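Uncharacterized ACR, COG1565 superfamily (Burkholderia thailandensis, PDB 4F3N) is of unknown function but has a methyltransferase fold and probably transfers methyl groups from S-adenosylmethionine, perhaps to arginine in proteins. Local coordinates at residues P52-Q57 / P332-I337; V85-A88 / Y93-G96; A130-A135 / R414-A419. All coordinates share one frame; numbering follows the deposited sequence.

Contacts 1 and 2 are neighbours, centres about 10 Å apart, with contact 2 nested in the chain loop that contact 1 closes. They touch: Asp-336 OD1 lies 2.5 Å from Tyr-94 OH, a probable though weak hydrogen bond, and Ile-337 CD1 is 3.5 Å from Val-85 CG2. Contact 3 is on the other side of the chain's centre, about 44 Å from contact 1 and 36 Å from contact 2 between centres. Contact 2 is near the cofactor pocket: the Tyr-94 side chain is about 9 Å from that of Thr-113 and 12 Å from that of Asn-214, which bind S-adenosyl-L-homocysteine in a crystal structure of this protein, though none is bound here. Contacts 1 and 3 lie away from both.

Contact 1 (P52-Q57 / P332-I337); sequences PDALAQ and PGLQDI
Leu-334 reaches from a loop to the first turns of helix 52-71 and sets both of its methyl groups against Ala-54. CD1 and CD2 each stand 4.0 Å from Ala-54 CB, so the forked end of the leucine straddles the small methyl. CD1 also comes within 3.8 Å of Ala-54 O, bringing the methyl up to the helix backbone. The Leu-334 side chain takes a common staggered form: CG is opposite the carbonyl carbon (chi1 -53°) and CD1 continues the line away from the backbone, which carries the branch to the helix although the CB itself does not aim at it. One turn further along, Gln-57 points its CB toward the loop, sets CG opposite its backbone N (chi1 169°) and continues with a chain extended beyond CG. This shape brings OE1 to 3.6 Å from Leu-334 CD2, a van der Waals contact between the amide oxygen and a methyl group. Gly-333 O, 3.9 Å from Gln-57 OE1, is also an acceptor, so the approach is packing and not a bond. Gly-333 takes a positive phi, and the turn made there leads into Leu-334. Ser-58, next along the helix, adds a polar tie by hydrogen-bonding from OG to Pro-332 O, and it also packs on Leu-334 together with Pro-50. Pro-332 rests on Leu-61 of the same helix and on Tyr-81 of helix 78-87, while Asp-336 pairs through its backbone with His-319 of strand 317-319, so the loop leads from the two helices into the four-stranded sheet.

Contact 2 (V85-A88 / Y93-G96); sequences VLYA and YYSG
Tyr-94 lies alongside Tyr-87 and Leu-86, pointing the same way as both. Its CB starts over the end of helix 78-87, 3.5 Å from Leu-86 O. With CG opposite the carbonyl carbon (chi1 -71°), the ring runs out beside the side chains of Leu-86 and Tyr-87. CD2 is the atom that meets Tyr-87, 3.5 Å from its CE1, and it also nears Leu-86 CB. CE2 then reaches Leu-86 CD2 at 3.9 Å and passes by Tyr-87 OH. At the tip, OH makes a weak hydrogen bond to Asp-336 OD1. The two tyrosine rings are nearly parallel, planes at 18°, but with centroids 5.4 Å apart they slide past each other and barely overlap. Over one face of the Tyr-94 ring, Tyr-93 places CD2 above the centre, while Tyr-94 CE1 sits in the plane of the Tyr-93 ring. Tyr-87 OH has its own partner, Ala-219 O, so both phenol ends are tied to other parts of the chain.

The backbones are joined as well. Tyr-93 N donates to Val-85 O at 2.8 Å, in the carbonyl plane and on a lone pair; Tyr-94 N donates to Leu-86 O at 2.8 Å, nearly straight at 163°. Ser-95 OG gives its proton to Ala-88 O at 2.6 Å, approaching from well above the carbonyl plane. Consecutive amides and a serine hydroxyl thus satisfy carbonyls at and just past the helix end that have no next turn to bond. A returning loop that bonds to the last carbonyls of helix 78-87 in this way ends the helix, near the S-adenosyl-L-homocysteine site of this methyltransferase fold.

Contact 3 (A130-A135 / R414-A419); sequences AQALDA and RGIDGA
Ile-416 fills the step between Ala-132 and Ala-135, one helical turn apart, with different branches. Its CD1 lies 3.9 Å from Ala-132 CB and 3.7 Å from Ala-132 O, whereas CG2 meets Ala-135 CB at 4.0 Å. The fork is set by chi1 of -64°: CG2 lies opposite the backbone N and CG1 opposite the carbonyl carbon, and the extended CG1-CD1 arm (chi2 -177°) reaches back to the earlier turn. Beside this apolar patch a water links the two backbones, apparently donating to Ala-135 O at 3.1 Å and accepting from Asp-417 N at 2.8 Å. The water thereby serves a carbonyl near the end of the helix and an amide of the loop that do not meet directly. Ala-135 O also lies 3.6 Å from Gly-415 O, a packing approach of two acceptors.

Further out, Ala-132 O accepts a hydrogen bond from Ser-136 OG within the same helix. Gln-131 OE1 takes the amide of Asp-421, which ties the chain after strand 407-414 to the helix a second time. Ala-132 and Ile-416 both rest on Ala-293 of strand 293-298, and Ala-132 also on Val-210. Helix 118-136 thus lies against the seven-stranded sheet whose order 3-2-1-4-5-7-6, with strand 7 antiparallel, is the signature of the Rossmann-like class I methyltransferase fold.

Contact 1 (P52-Q57 / P332-I337)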
ATOM      1  N   PRO A  52      22.442  17.975  10.271  1.00 25.47           N
ATOM      2  CA  PRO A  52      21.841  19.245  10.623  1.00 25.17           C
ATOM      3  C   PRO A  52      20.608  19.621   9.782  1.00 23.71           C
ATOM      4  O   PRO A  52      19.635  20.128  10.329  1.00 23.94           O
ATOM      5  CB  PRO A  52      22.980  20.241  10.363  1.00 26.44           C
ATOM      6  CG  PRO A  52      24.199  19.448  10.661  1.00 28.14           C
ATOM      7  CD  PRO A  52      23.906  18.101  10.069  1.00 27.21           C
ATOM      8  N   ASP A  53      20.662  19.398   8.480  1.00 24.14           N
ATOM      9  CA  ASP A  53      19.584  19.880   7.607  1.00 25.50           C
ATOM     10  C   ASP A  53      18.305  19.043   7.789  1.00 22.81           C
ATOM     11  O   ASP A  53      17.201  19.608   7.923  1.00 21.27           O
ATOM     12  CB  ASP A  53      20.048  19.923   6.161  1.00 27.98           C
ATOM     13  CG  ASP A  53      21.200  20.913   5.943  1.00 31.51           C
ATOM     14  OD1 ASP A  53      21.441  21.803   6.808  1.00 31.93           O
ATOM     15  OD2 ASP A  53      21.832  20.826   4.862  1.00 33.56           O
ATOM     16  N   ALA A  54      18.459  17.720   7.829  1.00 21.40           N
ATOM     17  CA  ALA A  54      17.348  16.800   8.138  1.00 20.43           C
ATOM     18  C   ALA A  54      16.780  17.056   9.535  1.00 18.49           C
ATOM     19  O   ALA A  54      15.560  17.070   9.747  1.00 18.01           O
ATOM     20  CB  ALA A  54      17.799  15.342   8.028  1.00 20.62           C
ATOM     21  N   LEU A  55      17.646  17.263  10.514  1.00 17.78           N
ATOM     22  CA  LEU A  55      17.165  17.537  11.861  1.00 16.96           C
ATOM     23  C   LEU A  55      16.328  18.834  11.886  1.00 16.27           C
ATOM     24  O   LEU A  55      15.273  18.865  12.498  1.00 15.21           O
ATOM     25  CB  LEU A  55      18.344  17.639  12.828  1.00 18.83           C
ATOM     26  CG  LEU A  55      18.061  17.714  14.309  1.00 19.65           C
ATOM     27  CD1 LEU A  55      17.173  16.541  14.723  1.00 20.61           C
ATOM     28  CD2 LEU A  55      19.398  17.710  15.052  1.00 21.31           C
ATOM     29  N   ALA A  56      16.789  19.887  11.209  1.00 16.66           N
ATOM     30  CA  ALA A  56      16.052  21.149  11.173  1.00 17.00           C
ATOM     31  C   ALA A  56      14.665  20.947  10.564  1.00 16.69           C
ATOM     32  O   ALA A  56      13.660  21.531  11.037  1.00 17.51           O
ATOM     33  CB  ALA A  56      16.825  22.192  10.353  1.00 18.22           C
ATOM     34  N   GLN A  57      14.616  20.171   9.493  1.00 17.02           N
ATOM     35  CA  GLN A  57      13.352  19.830   8.858  1.00 18.09           C
ATOM     36  C   GLN A  57      12.396  19.077   9.802  1.00 15.62           C
ATOM     37  O   GLN A  57      11.214  19.431   9.952  1.00 14.42           O
ATOM     38  CB  GLN A  57      13.598  18.949   7.628  1.00 20.99           C
ATOM     39  CG  GLN A  57      12.320  18.340   7.071  1.00 24.05           C
ATOM     40  CD  GLN A  57      12.558  17.395   5.917  1.00 27.45           C
ATOM     41  OE1 GLN A  57      12.435  16.151   6.057  1.00 32.33           O
ATOM     42  NE2 GLN A  57      12.822  17.964   4.756  1.00 30.33           N
ATOM     43  N   PRO A 332       9.950  12.860  13.316  1.00 10.72           N
ATOM     44  CA  PRO A 332       8.889  13.145  12.356  1.00 10.90           C
ATOM     45  C   PRO A 332       9.433  13.645  11.004  1.00 11.41           C
ATOM     46  O   PRO A 332      10.252  14.561  10.957  1.00 12.41           O
ATOM     47  CB  PRO A 332       8.067  14.244  13.040  1.00 10.78           C
ATOM     48  CG  PRO A 332       8.244  13.975  14.479  1.00 10.84           C
ATOM     49  CD  PRO A 332       9.683  13.482  14.627  1.00 11.14           C
ATOM     50  N   GLY A 333       8.965  13.041   9.937  1.00 11.96           N
ATOM     51  CA  GLY A 333       9.384  13.440   8.594  1.00 12.32           C
ATOM     52  C   GLY A 333      10.560  12.640   8.075  1.00 13.54           C
ATOM     53  O   GLY A 333      10.869  12.717   6.865  1.00 13.50           O
ATOM     54  N   LEU A 334      11.275  11.917   8.948  1.00 13.37           N
ATOM     55  CA  LEU A 334      12.484  11.189   8.538  1.00 13.82           C
ATOM     56  C   LEU A 334      12.337   9.676   8.589  1.00 14.30           C
ATOM     57  O   LEU A 334      13.286   8.940   8.303  1.00 14.16           O
ATOM     58  CB  LEU A 334      13.689  11.605   9.381  1.00 14.36           C
ATOM     59  CG  LEU A 334      13.980  13.099   9.458  1.00 15.15           C
ATOM     60  CD1 LEU A 334      15.237  13.342  10.315  1.00 15.37           C
ATOM     61  CD2 LEU A 334      14.149  13.712   8.067  1.00 14.97           C
ATOM     62  N   GLN A 335      11.148   9.189   8.967  1.00 13.96           N
ATOM     63  CA  GLN A 335      10.885   7.782   8.949  1.00 14.23           C
ATOM     64  C   GLN A 335       9.500   7.498   8.347  1.00 14.15           C
ATOM     65  O   GLN A 335       8.620   8.372   8.337  1.00 13.04           O
ATOM     66  CB  GLN A 335      11.008   7.178  10.367  1.00 14.13           C
ATOM     67  CG  GLN A 335       9.952   7.675  11.360  1.00 14.01           C
ATOM     68  CD  GLN A 335       9.911   6.852  12.633  1.00 14.33           C
ATOM     69  OE1 GLN A 335      10.872   6.144  12.986  1.00 15.20           O
ATOM     70  NE2 GLN A 335       8.786   6.941  13.362  1.00 13.41           N
ATOM     71  N   ASP A 336       9.358   6.269   7.863  1.00 15.52           N
ATOM     72  CA  ASP A 336       8.113   5.720   7.319  1.00 16.87           C
ATOM     73  C   ASP A 336       7.249   5.277   8.498  1.00 15.23           C
ATOM     74  O   ASP A 336       7.768   4.889   9.527  1.00 14.85           O
ATOM     75  CB  ASP A 336       8.492   4.464   6.501  1.00 21.06           C
ATOM     76  CG  ASP A 336       7.454   4.035   5.544  1.00 25.89           C
ATOM     77  OD1 ASP A 336       6.378   4.663   5.478  1.00 30.15           O
ATOM     78  OD2 ASP A 336       7.747   3.040   4.837  1.00 28.20           O
ATOM     79  N   ILE A 337       5.933   5.321   8.322  1.00 13.22           N
ATOM     80  CA  ILE A 337       4.989   4.746   9.274  1.00 12.69           C
ATOM     81  C   ILE A 337       3.982   3.963   8.428  1.00 11.98           C
ATOM     82  O   ILE A 337       3.410   4.523   7.480  1.00 11.32           O
ATOM     83  CB  ILE A 337       4.206   5.807  10.100  1.00 12.30           C
ATOM     84  CG1 ILE A 337       5.175   6.770  10.849  1.00 12.54           C
ATOM     85  CG2 ILE A 337       3.283   5.079  11.093  1.00 12.25           C
ATOM     86  CD1 ILE A 337       4.504   7.986  11.494  1.00 12.96           C
TER

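Contact 2 (V85-A88 / Y93-G96)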
ATOM      1  N   VAL A  85       2.963  13.857   9.201  1.00 12.17           N
ATOM      2  CA  VAL A  85       4.382  13.487   9.216  1.00 12.40           C
ATOM      3  C   VAL A  85       4.776  12.778   7.925  1.00 12.30           C
ATOM      4  O   VAL A  85       5.941  12.863   7.479  1.00 13.41           O
ATOM      5  CB  VAL A  85       4.814  12.673  10.453  1.00 12.01           C
ATOM      6  CG1 VAL A  85       4.479  13.424  11.745  1.00 11.32           C
ATOM      7  CG2 VAL A  85       4.204  11.283  10.428  1.00 12.33           C
ATOM      8  N   LEU A  86       3.809  12.134   7.262  1.00 11.82           N
ATOM      9  CA  LEU A  86       4.098  11.447   6.024  1.00 12.13           C
ATOM     10  C   LEU A  86       3.918  12.360   4.799  1.00 13.02           C
ATOM     11  O   LEU A  86       4.695  12.271   3.867  1.00 13.97           O
ATOM     12  CB  LEU A  86       3.234  10.182   5.891  1.00 11.67           C
ATOM     13  CG  LEU A  86       3.439   9.038   6.911  1.00 11.21           C
ATOM     14  CD1 LEU A  86       2.546   7.844   6.549  1.00 11.16           C
ATOM     15  CD2 LEU A  86       4.904   8.624   6.902  1.00 11.37           C
ATOM     16  N   TYR A  87       2.912  13.219   4.828  1.00 13.33           N
ATOM     17  CA  TYR A  87       2.447  13.909   3.609  1.00 14.58           C
ATOM     18  C   TYR A  87       2.462  15.438   3.691  1.00 15.53           C
ATOM     19  O   TYR A  87       2.025  16.089   2.742  1.00 16.36           O
ATOM     20  CB  TYR A  87       1.072  13.403   3.192  1.00 14.85           C
ATOM     21  CG  TYR A  87       1.040  11.912   2.994  1.00 14.93           C
ATOM     22  CD1 TYR A  87       1.729  11.338   1.934  1.00 15.82           C
ATOM     23  CD2 TYR A  87       0.386  11.072   3.882  1.00 14.49           C
ATOM     24  CE1 TYR A  87       1.771   9.975   1.756  1.00 15.76           C
ATOM     25  CE2 TYR A  87       0.407   9.682   3.707  1.00 14.66           C
ATOM     26  CZ  TYR A  87       1.090   9.145   2.640  1.00 15.52           C
ATOM     27  OH  TYR A  87       1.188   7.777   2.375  1.00 15.74           O
ATOM     28  N   ALA A  88       2.978  16.038   4.774  1.00 15.35           N
ATOM     29  CA  ALA A  88       3.038  17.524   4.820  1.00 17.24           C
ATOM     30  C   ALA A  88       3.884  18.049   3.650  1.00 18.93           C
ATOM     31  O   ALA A  88       4.978  17.576   3.450  1.00 19.04           O
ATOM     32  CB  ALA A  88       3.635  18.012   6.139  1.00 16.66           C
ATOM     33  N   TYR A  93       7.497  12.741   5.173  1.00 20.14           N
ATOM     34  CA  TYR A  93       8.384  11.697   4.738  1.00 20.97           C
ATOM     35  C   TYR A  93       8.345  11.483   3.221  1.00 23.25           C
ATOM     36  O   TYR A  93       9.401  11.325   2.583  1.00 24.21           O
ATOM     37  CB  TYR A  93       8.033  10.384   5.386  1.00 20.75           C
ATOM     38  CG  TYR A  93       9.002   9.273   5.042  1.00 21.26           C
ATOM     39  CD1 TYR A  93      10.304   9.302   5.527  1.00 21.67           C
ATOM     40  CD2 TYR A  93       8.624   8.200   4.237  1.00 21.63           C
ATOM     41  CE1 TYR A  93      11.207   8.307   5.206  1.00 22.50           C
ATOM     42  CE2 TYR A  93       9.517   7.197   3.914  1.00 22.83           C
ATOM     43  CZ  TYR A  93      10.808   7.255   4.412  1.00 23.12           C
ATOM     44  OH  TYR A  93      11.720   6.267   4.129  1.00 24.23           O
ATOM     45  N   TYR A  94       7.134  11.417   2.680  1.00 23.89           N
ATOM     46  CA  TYR A  94       6.931  11.055   1.259  1.00 27.89           C
ATOM     47  C   TYR A  94       6.895  12.245   0.335  1.00 32.51           C
ATOM     48  O   TYR A  94       6.911  12.092  -0.904  1.00 33.65           O
ATOM     49  CB  TYR A  94       5.625  10.299   1.081  1.00 27.25           C
ATOM     50  CG  TYR A  94       5.614   8.914   1.636  1.00 26.77           C
ATOM     51  CD1 TYR A  94       6.399   7.912   1.082  1.00 29.49           C
ATOM     52  CD2 TYR A  94       4.814   8.588   2.697  1.00 25.43           C
ATOM     53  CE1 TYR A  94       6.377   6.624   1.589  1.00 28.81           C
ATOM     54  CE2 TYR A  94       4.787   7.319   3.221  1.00 26.08           C
ATOM     55  CZ  TYR A  94       5.557   6.325   2.660  1.00 28.58           C
ATOM     56  OH  TYR A  94       5.492   5.029   3.162  1.00 28.48           O
ATOM     57  N   SER A  95       6.863  13.433   0.924  1.00 35.20           N
ATOM     58  CA  SER A  95       6.493  14.636   0.199  1.00 37.92           C
ATOM     59  C   SER A  95       7.612  15.642   0.354  1.00 40.55           C
ATOM     60  O   SER A  95       7.358  16.825   0.581  1.00 43.58           O
ATOM     61  CB  SER A  95       5.139  15.183   0.723  1.00 36.99           C
ATOM     62  OG  SER A  95       5.134  15.287   2.155  1.00 35.37           O
ATOM     63  N   GLY A  96       8.848  15.155   0.206  1.00 45.55           N
ATOM     64  CA  GLY A  96      10.053  15.982   0.294  1.00 47.16           C
ATOM     65  C   GLY A  96      11.187  15.288   1.035  1.00 50.42           C
ATOM     66  O   GLY A  96      11.060  14.926   2.220  1.00 53.59           O
TER

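Contact 3 (A130-A135 / R414-A419)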
ATOM      1  N   ALA A 130      -2.486  -8.008 -18.579  1.00  8.92           N
ATOM      2  CA  ALA A 130      -2.885  -8.173 -19.993  1.00  8.91           C
ATOM      3  C   ALA A 130      -4.204  -8.955 -20.110  1.00  9.17           C
ATOM      4  O   ALA A 130      -5.095  -8.608 -20.905  1.00  9.00           O
ATOM      5  CB  ALA A 130      -1.750  -8.839 -20.772  1.00  9.17           C
ATOM      6  N   GLN A 131      -4.350 -10.008 -19.320  1.00  9.43           N
ATOM      7  CA  GLN A 131      -5.575 -10.769 -19.331  1.00 10.07           C
ATOM      8  C   GLN A 131      -6.778  -9.919 -18.928  1.00  9.87           C
ATOM      9  O   GLN A 131      -7.850 -10.066 -19.513  1.00 10.24           O
ATOM     10  CB  GLN A 131      -5.466 -12.026 -18.460  1.00 10.79           C
ATOM     11  CG  GLN A 131      -6.593 -12.995 -18.726  1.00 12.30           C
ATOM     12  CD  GLN A 131      -6.416 -14.357 -18.041  1.00 13.47           C
ATOM     13  OE1 GLN A 131      -5.939 -14.440 -16.921  1.00 14.15           O
ATOM     14  NE2 GLN A 131      -6.800 -15.437 -18.732  1.00 16.22           N
ATOM     15  N   ALA A 132      -6.629  -9.034 -17.950  1.00  9.43           N
ATOM     16  CA  ALA A 132      -7.727  -8.169 -17.526  1.00  9.58           C
ATOM     17  C   ALA A 132      -8.050  -7.129 -18.595  1.00  9.92           C
ATOM     18  O   ALA A 132      -9.232  -6.849 -18.838  1.00 10.33           O
ATOM     19  CB  ALA A 132      -7.400  -7.501 -16.188  1.00  9.72           C
ATOM     20  N   LEU A 133      -7.009  -6.570 -19.236  1.00  9.58           N
ATOM     21  CA  LEU A 133      -7.204  -5.626 -20.358  1.00 10.17           C
ATOM     22  C   LEU A 133      -7.992  -6.329 -21.472  1.00 11.01           C
ATOM     23  O   LEU A 133      -8.949  -5.792 -21.990  1.00 11.33           O
ATOM     24  CB  LEU A 133      -5.867  -5.131 -20.879  1.00  9.68           C
ATOM     25  CG  LEU A 133      -5.124  -4.163 -19.965  1.00  9.61           C
ATOM     26  CD1 LEU A 133      -3.667  -4.037 -20.412  1.00  9.27           C
ATOM     27  CD2 LEU A 133      -5.777  -2.783 -19.835  1.00  9.52           C
ATOM     28  N   ASP A 134      -7.566  -7.528 -21.851  1.00 11.49           N
ATOM     29  CA  ASP A 134      -8.254  -8.263 -22.930  1.00 13.18           C
ATOM     30  C   ASP A 134      -9.702  -8.540 -22.575  1.00 13.27           C
ATOM     31  O   ASP A 134     -10.612  -8.416 -23.416  1.00 13.56           O
ATOM     32  CB  ASP A 134      -7.610  -9.638 -23.146  1.00 14.76           C
ATOM     33  CG  ASP A 134      -6.231  -9.571 -23.821  1.00 16.11           C
ATOM     34  OD1 ASP A 134      -5.914  -8.578 -24.503  1.00 17.91           O
ATOM     35  OD2 ASP A 134      -5.487 -10.567 -23.693  1.00 18.15           O
ATOM     36  N   ALA A 135      -9.899  -9.055 -21.370  1.00 13.26           N
ATOM     37  CA  ALA A 135     -11.231  -9.473 -20.915  1.00 14.03           C
ATOM     38  C   ALA A 135     -12.219  -8.301 -20.828  1.00 14.70           C
ATOM     39  O   ALA A 135     -13.419  -8.482 -21.118  1.00 15.85           O
ATOM     40  CB  ALA A 135     -11.113 -10.191 -19.587  1.00 13.62           C
ATOM     41  N   ARG A 414     -14.954  -4.654 -13.245  1.00 12.20           N
ATOM     42  CA  ARG A 414     -16.241  -4.391 -13.892  1.00 14.12           C
ATOM     43  C   ARG A 414     -16.089  -4.783 -15.339  1.00 14.22           C
ATOM     44  O   ARG A 414     -15.110  -4.431 -16.008  1.00 13.52           O
ATOM     45  CB  ARG A 414     -16.629  -2.937 -13.813  1.00 15.66           C
ATOM     46  CG  ARG A 414     -16.846  -2.449 -12.412  1.00 17.02           C
ATOM     47  CD  ARG A 414     -17.498  -1.088 -12.488  1.00 18.59           C
ATOM     48  NE  ARG A 414     -17.570  -0.411 -11.202  1.00 18.18           N
ATOM     49  CZ  ARG A 414     -18.670  -0.303 -10.471  1.00 19.91           C
ATOM     50  NH1 ARG A 414     -19.815  -0.891 -10.837  1.00 20.84           N
ATOM     51  NH2 ARG A 414     -18.621   0.391  -9.336  1.00 21.15           N
ATOM     52  N   GLY A 415     -17.048  -5.555 -15.834  1.00 14.19           N
ATOM     53  CA  GLY A 415     -16.997  -5.967 -17.204  1.00 14.89           C
ATOM     54  C   GLY A 415     -16.063  -7.090 -17.507  1.00 14.84           C
ATOM     55  O   GLY A 415     -15.725  -7.274 -18.672  1.00 15.39           O
ATOM     56  N   ILE A 416     -15.641  -7.836 -16.485  1.00 14.16           N
ATOM     57  CA  ILE A 416     -14.865  -9.040 -16.660  1.00 14.43           C
ATOM     58  C   ILE A 416     -15.735 -10.218 -16.196  1.00 15.92           C
ATOM     59  O   ILE A 416     -16.196 -10.248 -15.058  1.00 16.15           O
ATOM     60  CB  ILE A 416     -13.515  -8.987 -15.901  1.00 13.10           C
ATOM     61  CG1 ILE A 416     -12.625  -7.871 -16.493  1.00 12.73           C
ATOM     62  CG2 ILE A 416     -12.797 -10.309 -15.992  1.00 13.08           C
ATOM     63  CD1 ILE A 416     -11.243  -7.779 -15.869  1.00 12.15           C
ATOM     64  N   ASP A 417     -15.981 -11.158 -17.109  1.00 17.21           N
ATOM     65  CA  ASP A 417     -16.810 -12.328 -16.838  1.00 19.35           C
ATOM     66  C   ASP A 417     -15.810 -13.469 -16.782  1.00 20.74           C
ATOM     67  O   ASP A 417     -14.906 -13.562 -17.600  1.00 24.58           O
ATOM     68  CB  ASP A 417     -17.817 -12.550 -17.998  1.00 20.49           C
ATOM     69  CG  ASP A 417     -18.435 -11.248 -18.516  1.00 21.40           C
ATOM     70  OD1 ASP A 417     -19.190 -10.654 -17.762  1.00 23.33           O
ATOM     71  OD2 ASP A 417     -18.190 -10.863 -19.704  1.00 25.37           O
ATOM     72  N   GLY A 418     -15.967 -14.375 -15.857  1.00 22.23           N
ATOM     73  CA  GLY A 418     -15.007 -15.439 -15.753  1.00 21.61           C
ATOM     74  C   GLY A 418     -13.885 -15.033 -14.814  1.00 21.12           C
ATOM     75  O   GLY A 418     -13.988 -14.007 -14.119  1.00 22.89           O
ATOM     76  N   ALA A 419     -12.828 -15.827 -14.823  1.00 19.27           N
ATOM     77  CA  ALA A 419     -11.742 -15.753 -13.829  1.00 17.93           C
ATOM     78  C   ALA A 419     -10.458 -15.388 -14.545  1.00 15.89           C
ATOM     79  O   ALA A 419     -10.316 -15.684 -15.744  1.00 16.68           O
ATOM     80  CB  ALA A 419     -11.571 -17.119 -13.152  1.00 18.27           C
TER
HETATM   81  O   HOH W   1     -14.817 -10.878 -19.641  1.00 17.52           O